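Local coordinates for protein tRNA-5-methyluridine(54) 2-sulfurtransferase (PDB 3VRH) that catalyses the ATP-dependent 2-thiolation of 5-methyluridine 54 in the T loop of tRNAs, stabilising them against heat in thermophiles, at residues A[1-6]-A[19-25]; A[11-15]-A[202-206]; A[30-35]-A[66-70]. All coordinates share one frame; numbering follows the deposited sequence.

Interaction 1: residues A[1-6]-A[19-25]; sequences MKCKFC and MYLCEEH. With ZN (zinc ion), chain B.
Cys3, Cys6, Cys22 and His25 close on one zinc ion, the tight part of the contact. Three sulfurs and His25 ND1 (2.2 Å) bind the metal. Cys3 SG stands anti to the backbone N (chi1 178°), which carries the sulfur to segment 19-25. There it also accepts from Cys22 N at 3.4 Å, nearly straight at 163°. Phe5 N donates to the same sulfur, so two amides and the metal hold it. Cys22 is the N-cap residue of the helix that starts at Glu23, and its SG accepts from His25 N. Phe5 CB sits over the centre of the His25 ring, 3.7 Å from its centroid. Leu21 CD2 meets the edge of the Phe5 ring, 3.7 Å from Phe5 CD2. Lys4 N bonds to Tyr20 O at 2.8 Å. Lys4 CD lies across Met19 CB, and Met19 itself is buried. The open side holds Met1, Tyr20 and the Lys4 chain. Met1 CG lies over one face of the Tyr20 ring (CH-pi, 4.0 Å from the centroid), and Met1 SD makes a more distant Met-aromatic contact at 4.8 Å. A CxxC pair with a later cysteine and histidine makes this a zinc-finger site of the N-terminal LIM domain.

Interaction 2: residues A[11-15]-A[202-206]; sequences YIKIH and REVVA
Tyr11 and Arg202 both have CG anti to the backbone N (chi1 171° and 173°), and this sends the two polar ends across the contact. The Arg202 chain runs extended from CG to NE and lays its guanidinium against the strand. NH1 and NH2 grip a single atom, Lys13 O, end-on. The Arg202 NH2 bond to Lys13 O is 2.8 Å and uses a lone pair of the carbonyl. The Arg202 NH1 bond to Lys13 O is 3.0 Å and lies nearly along the C=O axis. Both keep the oxygen in the guanidinium plane. A water bound to Lys13 N also meets NH2, weakly. Ile12 CG1 covers one guanidinium face, 3.6 Å from Arg202 NH2. His15 NE2 sits over the opposite face; the ring plane is turned 22° from the guanidinium, and the approach to Arg202 NH1 is too poorly angled for a hydrogen bond.

The contact joins the zinc-binding N-terminal domain to helix 201-211 of the PP-loop domain. Tyr11 and Ile12 form a classic beta bulge opposite Leu21.

At the other end, Tyr11 OH donates to Ala206 O at 2.9 Å, in the carbonyl plane and on a lone pair. The oxygen lies at the Tyr11 ring edge. Ile12 CD1 packs on Ala206 CB at 3.7 Å, and Phe26 of helix 23-40 touches both residues. Ile14 CD1 lies 3.7 Å from Glu203 OE2, which is hydrogen-bonded to Tyr29 OH.

Interaction 3: residues A[30-35]-A[66-70]; sequences FERKVS and VLKKL
Glu31 and Lys69 make the one charged contact here, a salt bridge of 2.7 Å between Glu31 OE1 and Lys69 NZ. The ammonium approaches from the syn side of OE1, 32° out of the carboxylate plane. The two chains cross at about a right angle. Lys69 is extended throughout, with CG anti to the backbone N (chi1 -174°), and this carries NZ over to the carboxylate. Next to the bridge lies an apolar patch. Val66 CG1 meets Val34 CG1 tip to tip at 4.1 Å. The other branch, Val66 CG2, lies at the edge of the Phe30 ring, 4.0 Å from Phe30 CE1. Leu70 CD1 fills the far end, 4.0 Å from Ser35 CB and also close to the backbone oxygen of Glu31.

This is a helix-helix contact. Helix 23-40, whose first turn supplies the zinc ligand His25, packs on helix 58-69 of the PP-loop domain. The second helix begins at the bicine pocket, which includes Asp59 and Ser60.

Further out lies Tyr207 of helix 201-211. Its ring stacks with Phe30 and touches Val66 and Lys69, and its hydroxyl bonds to Glu31 OE1. That oxygen therefore has two partners. Replacing Glu31 by an alanine takes away the carboxylate and would probably leave the Lys69 ammonium without its counter-charge and the Tyr207 hydroxyl without this partner. Leu196 touches Val34.

How the interactions relate
Interaction 1 lies farthest out, with its centre about 29 Å from the centre of the chain. Interaction 2 comes next at about 20 Å and interaction 3 at about 15 Å. All three are partly buried. Their chemistry changes along the way. Metal bonds dominate interaction 1, a guanidinium and a phenol on backbone oxygens interaction 2, and apolar side chains with one salt bridge interaction 3. Interactions 1 and 2 share a small antiparallel sheet, where Met19 O and Ile14 N are 2.8 Å apart. Interactions 1 and 3 both use helix 23-40 but do not touch. Interactions 2 and 3 meet where Phe30 packs on the backbone of Glu203 and Val204.

Interaction 1: residues A[1-6]-A[19-25]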
loop_
_atom_site.group_PDB
_atom_site.type_symbol
_atom_site.label_atom_id
_atom_site.label_comp_id
_atom_site.label_asym_id
_atom_site.label_seq_id
_atom_site.Cartn_x
_atom_site.Cartn_y
_atom_site.Cartn_z
ATOM N N MET A 1 -26.092 22.012 14.601
ATOM C CA MET A 1 -24.946 22.097 15.498
ATOM C C MET A 1 -24.410 23.522 15.533
ATOM O O MET A 1 -24.551 24.285 14.570
ATOM C CB MET A 1 -23.834 21.148 15.048
ATOM C CG MET A 1 -24.279 19.714 14.798
ATOM S SD MET A 1 -24.954 18.910 16.268
ATOM C CE MET A 1 -23.634 19.210 17.449
ATOM N N LYS A 2 -23.790 23.882 16.648
ATOM C CA LYS A 2 -23.205 25.209 16.774
ATOM C C LYS A 2 -21.687 25.124 16.854
ATOM O O LYS A 2 -21.127 24.083 17.202
ATOM C CB LYS A 2 -23.788 25.951 17.983
ATOM C CG LYS A 2 -25.277 26.308 17.804
ATOM C CD LYS A 2 -25.514 27.136 16.526
ATOM C CE LYS A 2 -26.996 27.195 16.123
ATOM N NZ LYS A 2 -27.198 27.775 14.753
ATOM N N CYS A 3 -21.031 26.222 16.509
ATOM C CA CYS A 3 -19.588 26.273 16.516
ATOM C C CYS A 3 -19.038 26.056 17.931
ATOM O O CYS A 3 -19.663 26.430 18.927
ATOM C CB CYS A 3 -19.112 27.612 15.930
ATOM S SG CYS A 3 -17.323 27.846 15.935
ATOM N N LYS A 4 -17.868 25.431 18.005
ATOM C CA LYS A 4 -17.183 25.233 19.270
ATOM C C LYS A 4 -16.785 26.566 19.925
ATOM O O LYS A 4 -16.685 26.652 21.152
ATOM C CB LYS A 4 -15.938 24.370 19.067
ATOM C CG LYS A 4 -15.223 23.998 20.359
ATOM C CD LYS A 4 -13.956 23.178 20.117
ATOM C CE LYS A 4 -12.983 23.266 21.297
ATOM N NZ LYS A 4 -11.722 22.473 21.061
ATOM N N PHE A 5 -16.549 27.594 19.108
ATOM C CA PHE A 5 -15.949 28.833 19.605
ATOM C C PHE A 5 -16.880 30.045 19.627
ATOM O O PHE A 5 -16.501 31.116 20.112
ATOM C CB PHE A 5 -14.679 29.163 18.819
ATOM C CG PHE A 5 -13.580 28.173 19.027
ATOM C CD1 PHE A 5 -12.835 28.184 20.194
ATOM C CD2 PHE A 5 -13.288 27.227 18.061
ATOM C CE1 PHE A 5 -11.811 27.260 20.392
ATOM C CE2 PHE A 5 -12.276 26.304 18.251
ATOM C CZ PHE A 5 -11.537 26.316 19.418
ATOM N N CYS A 6 -18.085 29.870 19.100
ATOM C CA CYS A 6 -19.099 30.910 19.142
ATOM C C CYS A 6 -20.481 30.315 18.949
ATOM O O CYS A 6 -20.663 29.094 18.984
ATOM C CB CYS A 6 -18.836 32.001 18.101
ATOM S SG CYS A 6 -19.232 31.572 16.380
ATOM N N MET A 19 -14.371 18.850 16.637
ATOM C CA MET A 19 -15.037 20.129 16.854
ATOM C C MET A 19 -15.882 20.524 15.649
ATOM O O MET A 19 -15.496 20.302 14.499
ATOM C CB MET A 19 -14.013 21.227 17.118
ATOM C CG MET A 19 -12.949 21.337 16.051
ATOM S SD MET A 19 -11.609 22.390 16.612
ATOM C CE MET A 19 -10.289 21.890 15.500
ATOM N N TYR A 20 -17.042 21.111 15.919
ATOM C CA TYR A 20 -17.812 21.765 14.874
ATOM C C TYR A 20 -17.318 23.193 14.801
ATOM O O TYR A 20 -17.015 23.799 15.842
ATOM C CB TYR A 20 -19.300 21.727 15.196
ATOM C CG TYR A 20 -19.862 20.331 15.109
ATOM C CD1 TYR A 20 -20.390 19.852 13.923
ATOM C CD2 TYR A 20 -19.838 19.482 16.207
ATOM C CE1 TYR A 20 -20.893 18.573 13.829
ATOM C CE2 TYR A 20 -20.341 18.196 16.123
ATOM C CZ TYR A 20 -20.867 17.748 14.929
ATOM O OH TYR A 20 -21.373 16.470 14.833
ATOM N N LEU A 21 -17.223 23.723 13.582
ATOM C CA LEU A 21 -16.736 25.084 13.366
ATOM C C LEU A 21 -17.607 25.844 12.373
ATOM O O LEU A 21 -18.022 25.293 11.354
ATOM C CB LEU A 21 -15.293 25.055 12.832
ATOM C CG LEU A 21 -14.179 24.481 13.700
ATOM C CD1 LEU A 21 -12.866 24.544 12.929
ATOM C CD2 LEU A 21 -14.082 25.219 15.051
ATOM N N CYS A 22 -17.855 27.118 12.664
ATOM C CA CYS A 22 -18.519 27.998 11.722
ATOM C C CYS A 22 -17.533 28.349 10.607
ATOM O O CYS A 22 -16.344 28.002 10.683
ATOM C CB CYS A 22 -18.977 29.278 12.423
ATOM S SG CYS A 22 -17.643 30.434 12.808
ATOM N N GLU A 23 -18.029 29.040 9.585
ATOM C CA GLU A 23 -17.212 29.434 8.447
ATOM C C GLU A 23 -15.935 30.155 8.845
ATOM O O GLU A 23 -14.855 29.796 8.397
ATOM C CB GLU A 23 -18.013 30.331 7.511
ATOM C CG GLU A 23 -18.939 29.602 6.564
ATOM C CD GLU A 23 -19.336 30.481 5.387
ATOM O OE1 GLU A 23 -20.431 30.264 4.817
ATOM O OE2 GLU A 23 -18.541 31.393 5.041
ATOM N N GLU A 24 -16.058 31.180 9.690
ATOM C CA GLU A 24 -14.907 32.026 9.998
ATOM C C GLU A 24 -13.893 31.312 10.862
ATOM O O GLU A 24 -12.686 31.468 10.670
ATOM C CB GLU A 24 -15.349 33.334 10.647
ATOM C CG GLU A 24 -16.007 34.294 9.665
ATOM C CD GLU A 24 -15.085 34.669 8.510
ATOM O OE1 GLU A 24 -13.886 34.939 8.762
ATOM O OE2 GLU A 24 -15.555 34.682 7.350
ATOM N N HIS A 25 -14.377 30.514 11.811
ATOM C CA HIS A 25 -13.482 29.750 12.670
ATOM C C HIS A 25 -12.864 28.569 11.939
ATOM O O HIS A 25 -11.782 28.113 12.314
ATOM C CB HIS A 25 -14.156 29.307 13.978
ATOM C CG HIS A 25 -14.178 30.378 15.016
ATOM N ND1 HIS A 25 -15.338 30.996 15.414
ATOM C CD2 HIS A 25 -13.177 31.001 15.681
ATOM C CE1 HIS A 25 -15.065 31.929 16.306
ATOM N NE2 HIS A 25 -13.757 31.957 16.484
HETATM ZN ZN ZN B . -17.408 30.183 15.309
#

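Interaction 2: residues A[11-15]-A[202-206]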
loop_
_atom_site.group_PDB
_atom_site.type_symbol
_atom_site.label_atom_id
_atom_site.label_comp_id
_atom_site.label_asym_id
_atom_site.label_seq_id
_atom_site.Cartn_x
_atom_site.Cartn_y
_atom_site.Cartn_z
ATOM N N TYR A 11 -20.306 25.079 10.264
ATOM C CA TYR A 11 -20.116 25.032 8.823
ATOM C C TYR A 11 -19.541 23.688 8.425
ATOM O O TYR A 11 -19.793 23.186 7.333
ATOM C CB TYR A 11 -19.172 26.142 8.391
ATOM C CG TYR A 11 -18.703 26.084 6.950
ATOM C CD1 TYR A 11 -19.599 26.257 5.904
ATOM C CD2 TYR A 11 -17.354 25.904 6.640
ATOM C CE1 TYR A 11 -19.176 26.231 4.592
ATOM C CE2 TYR A 11 -16.918 25.887 5.325
ATOM C CZ TYR A 11 -17.837 26.050 4.302
ATOM O OH TYR A 11 -17.438 26.035 2.973
ATOM N N ILE A 12 -18.759 23.105 9.320
ATOM C CA ILE A 12 -18.114 21.842 9.032
ATOM C C ILE A 12 -17.728 21.134 10.335
ATOM O O ILE A 12 -17.523 21.793 11.359
ATOM C CB ILE A 12 -16.879 22.080 8.147
ATOM C CG1 ILE A 12 -16.248 20.754 7.702
ATOM C CG2 ILE A 12 -15.881 22.982 8.861
ATOM C CD1 ILE A 12 -15.111 20.930 6.717
ATOM N N LYS A 13 -17.666 19.803 10.304
ATOM C CA LYS A 13 -17.134 19.028 11.428
ATOM C C LYS A 13 -15.678 18.642 11.185
ATOM O O LYS A 13 -15.350 18.043 10.175
ATOM C CB LYS A 13 -17.975 17.781 11.700
ATOM C CG LYS A 13 -17.451 16.938 12.869
ATOM C CD LYS A 13 -18.438 15.829 13.243
ATOM C CE LYS A 13 -18.027 15.104 14.524
ATOM N NZ LYS A 13 -16.951 14.081 14.309
ATOM N N ILE A 14 -14.804 19.035 12.102
ATOM C CA ILE A 14 -13.395 18.689 12.025
ATOM C C ILE A 14 -13.189 17.481 12.926
ATOM O O ILE A 14 -13.674 17.470 14.062
ATOM C CB ILE A 14 -12.502 19.856 12.514
ATOM C CG1 ILE A 14 -12.775 21.123 11.696
ATOM C CG2 ILE A 14 -11.018 19.469 12.465
ATOM C CD1 ILE A 14 -12.601 20.925 10.208
ATOM N N HIS A 15 -12.484 16.472 12.427
ATOM C CA HIS A 15 -12.335 15.209 13.150
ATOM C C HIS A 15 -11.197 15.244 14.151
ATOM O O HIS A 15 -11.319 14.717 15.259
ATOM C CB HIS A 15 -12.104 14.043 12.181
ATOM C CG HIS A 15 -13.060 14.010 11.030
ATOM N ND1 HIS A 15 -14.425 13.898 11.200
ATOM C CD2 HIS A 15 -12.850 14.068 9.693
ATOM C CE1 HIS A 15 -15.013 13.891 10.015
ATOM N NE2 HIS A 15 -14.079 13.986 9.083
ATOM N N ARG A 202 -10.955 17.276 1.611
ATOM C CA ARG A 202 -12.254 17.742 2.065
ATOM C C ARG A 202 -12.155 19.142 2.711
ATOM O O ARG A 202 -13.002 20.013 2.479
ATOM C CB ARG A 202 -12.772 16.708 3.052
ATOM C CG ARG A 202 -14.018 17.036 3.773
ATOM C CD ARG A 202 -14.117 16.097 4.984
ATOM N NE ARG A 202 -15.253 16.474 5.798
ATOM C CZ ARG A 202 -15.179 16.879 7.061
ATOM N NH1 ARG A 202 -14.009 16.926 7.681
ATOM N NH2 ARG A 202 -16.294 17.202 7.710
ATOM N N GLU A 203 -11.108 19.369 3.501
ATOM C CA GLU A 203 -10.899 20.701 4.095
ATOM C C GLU A 203 -10.555 21.745 3.022
ATOM O O GLU A 203 -10.997 22.878 3.093
ATOM C CB GLU A 203 -9.827 20.643 5.183
ATOM C CG GLU A 203 -10.296 19.847 6.378
ATOM C CD GLU A 203 -9.215 19.593 7.391
ATOM O OE1 GLU A 203 -8.025 19.519 7.015
ATOM O OE2 GLU A 203 -9.570 19.453 8.577
ATOM N N VAL A 204 -9.784 21.338 2.016
ATOM C CA VAL A 204 -9.469 22.225 0.903
ATOM C C VAL A 204 -10.733 22.646 0.163
ATOM O O VAL A 204 -10.967 23.849 -0.045
ATOM C CB VAL A 204 -8.457 21.606 -0.068
ATOM C CG1 VAL A 204 -8.273 22.494 -1.285
ATOM C CG2 VAL A 204 -7.118 21.366 0.638
ATOM N N VAL A 205 -11.554 21.669 -0.220
ATOM C CA VAL A 205 -12.850 21.984 -0.817
ATOM C C VAL A 205 -13.637 22.969 0.050
ATOM O O VAL A 205 -14.106 24.005 -0.441
ATOM C CB VAL A 205 -13.710 20.723 -1.075
ATOM C CG1 VAL A 205 -15.153 21.126 -1.439
ATOM C CG2 VAL A 205 -13.094 19.884 -2.187
ATOM N N ALA A 206 -13.752 22.675 1.340
ATOM C CA ALA A 206 -14.503 23.557 2.224
ATOM C C ALA A 206 -13.905 24.974 2.317
ATOM O O ALA A 206 -14.625 25.971 2.438
ATOM C CB ALA A 206 -14.654 22.924 3.607
HETATM O O HOH W 1 -18.836 18.233 8.186
#

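Interaction 3: residues A[30-35]-A[66-70]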
loop_
_atom_site.group_PDB
_atom_site.type_symbol
_atom_site.label_atom_id
_atom_site.label_comp_id
_atom_site.label_asym_id
_atom_site.label_seq_id
_atom_site.Cartn_x
_atom_site.Cartn_y
_atom_site.Cartn_z
ATOM N N PHE A 30 -7.969 26.504 9.374
ATOM C CA PHE A 30 -7.270 26.020 8.183
ATOM C C PHE A 30 -5.971 26.795 7.994
ATOM O O PHE A 30 -4.906 26.216 7.732
ATOM C CB PHE A 30 -8.172 26.167 6.959
ATOM C CG PHE A 30 -7.631 25.534 5.701
ATOM C CD1 PHE A 30 -6.811 26.247 4.848
ATOM C CD2 PHE A 30 -8.010 24.239 5.331
ATOM C CE1 PHE A 30 -6.339 25.683 3.674
ATOM C CE2 PHE A 30 -7.529 23.673 4.156
ATOM C CZ PHE A 30 -6.694 24.407 3.330
ATOM N N GLU A 31 -6.068 28.105 8.147
ATOM C CA GLU A 31 -4.918 28.982 7.991
ATOM C C GLU A 31 -3.854 28.708 9.058
ATOM O O GLU A 31 -2.651 28.693 8.770
ATOM C CB GLU A 31 -5.384 30.449 8.023
ATOM C CG GLU A 31 -6.207 30.868 6.794
ATOM C CD GLU A 31 -7.262 31.940 7.109
ATOM O OE1 GLU A 31 -8.222 32.094 6.322
ATOM O OE2 GLU A 31 -7.139 32.614 8.150
ATOM N N ARG A 32 -4.301 28.477 10.289
ATOM C CA ARG A 32 -3.375 28.104 11.361
ATOM C C ARG A 32 -2.674 26.779 11.084
ATOM O O ARG A 32 -1.460 26.671 11.244
ATOM C CB ARG A 32 -4.106 28.003 12.694
ATOM C CG ARG A 32 -4.539 29.327 13.253
ATOM C CD ARG A 32 -5.443 29.134 14.464
ATOM N NE ARG A 32 -5.795 30.408 15.083
ATOM C CZ ARG A 32 -5.028 31.045 15.959
ATOM N NH1 ARG A 32 -3.862 30.522 16.330
ATOM N NH2 ARG A 32 -5.428 32.203 16.471
ATOM N N LYS A 33 -3.440 25.770 10.679
ATOM C CA LYS A 33 -2.849 24.469 10.355
ATOM C C LYS A 33 -1.766 24.599 9.277
ATOM O O LYS A 33 -0.684 24.029 9.390
ATOM C CB LYS A 33 -3.923 23.490 9.899
ATOM C CG LYS A 33 -3.423 22.054 9.753
ATOM C CD LYS A 33 -4.576 21.063 9.928
ATOM C CE LYS A 33 -4.271 20.005 11.001
ATOM N NZ LYS A 33 -5.429 19.057 11.264
ATOM N N VAL A 34 -2.054 25.371 8.235
ATOM C CA VAL A 34 -1.084 25.531 7.161
ATOM C C VAL A 34 0.158 26.243 7.701
ATOM O O VAL A 34 1.294 25.867 7.398
ATOM C CB VAL A 34 -1.684 26.308 5.962
ATOM C CG1 VAL A 34 -0.609 26.621 4.939
ATOM C CG2 VAL A 34 -2.811 25.496 5.313
ATOM N N SER A 35 -0.072 27.267 8.511
ATOM C CA SER A 35 1.026 27.973 9.164
ATOM C C SER A 35 1.863 27.029 10.046
ATOM O O SER A 35 3.094 27.071 10.039
ATOM C CB SER A 35 0.479 29.112 10.003
ATOM O OG SER A 35 1.557 29.797 10.575
ATOM N N VAL A 66 -3.891 31.207 0.661
ATOM C CA VAL A 66 -3.507 31.177 2.065
ATOM C C VAL A 66 -2.101 31.722 2.314
ATOM O O VAL A 66 -1.891 32.451 3.281
ATOM C CB VAL A 66 -3.656 29.763 2.700
ATOM C CG1 VAL A 66 -3.179 29.760 4.146
ATOM C CG2 VAL A 66 -5.108 29.314 2.657
ATOM N N LEU A 67 -1.144 31.360 1.465
ATOM C CA LEU A 67 0.200 31.919 1.598
ATOM C C LEU A 67 0.133 33.447 1.581
ATOM O O LEU A 67 0.839 34.109 2.335
ATOM C CB LEU A 67 1.113 31.434 0.481
ATOM C CG LEU A 67 1.499 29.952 0.541
ATOM C CD1 LEU A 67 2.461 29.631 -0.566
ATOM C CD2 LEU A 67 2.093 29.591 1.877
ATOM N N LYS A 68 -0.754 33.987 0.743
ATOM C CA LYS A 68 -0.954 35.434 0.627
ATOM C C LYS A 68 -1.550 35.996 1.909
ATOM O O LYS A 68 -1.050 36.979 2.459
ATOM C CB LYS A 68 -1.893 35.753 -0.547
ATOM C CG LYS A 68 -2.020 37.236 -0.875
ATOM C CD LYS A 68 -0.776 37.746 -1.584
ATOM C CE LYS A 68 -0.915 39.233 -1.896
ATOM N NZ LYS A 68 0.377 39.793 -2.348
ATOM N N LYS A 69 -2.630 35.375 2.373
ATOM C CA LYS A 69 -3.296 35.814 3.596
ATOM C C LYS A 69 -2.355 35.724 4.810
ATOM O O LYS A 69 -2.389 36.567 5.707
ATOM C CB LYS A 69 -4.570 35.014 3.823
ATOM C CG LYS A 69 -5.402 35.504 4.995
ATOM C CD LYS A 69 -6.783 34.869 4.990
ATOM C CE LYS A 69 -7.616 35.368 6.166
ATOM N NZ LYS A 69 -8.958 34.733 6.282
ATOM N N LEU A 70 -1.488 34.716 4.809
ATOM C CA LEU A 70 -0.513 34.551 5.883
ATOM C C LEU A 70 0.586 35.602 5.838
ATOM O O LEU A 70 1.318 35.768 6.806
ATOM C CB LEU A 70 0.106 33.150 5.870
ATOM C CG LEU A 70 -0.841 32.045 6.331
ATOM C CD1 LEU A 70 -0.125 30.687 6.429
ATOM C CD2 LEU A 70 -1.461 32.427 7.666
#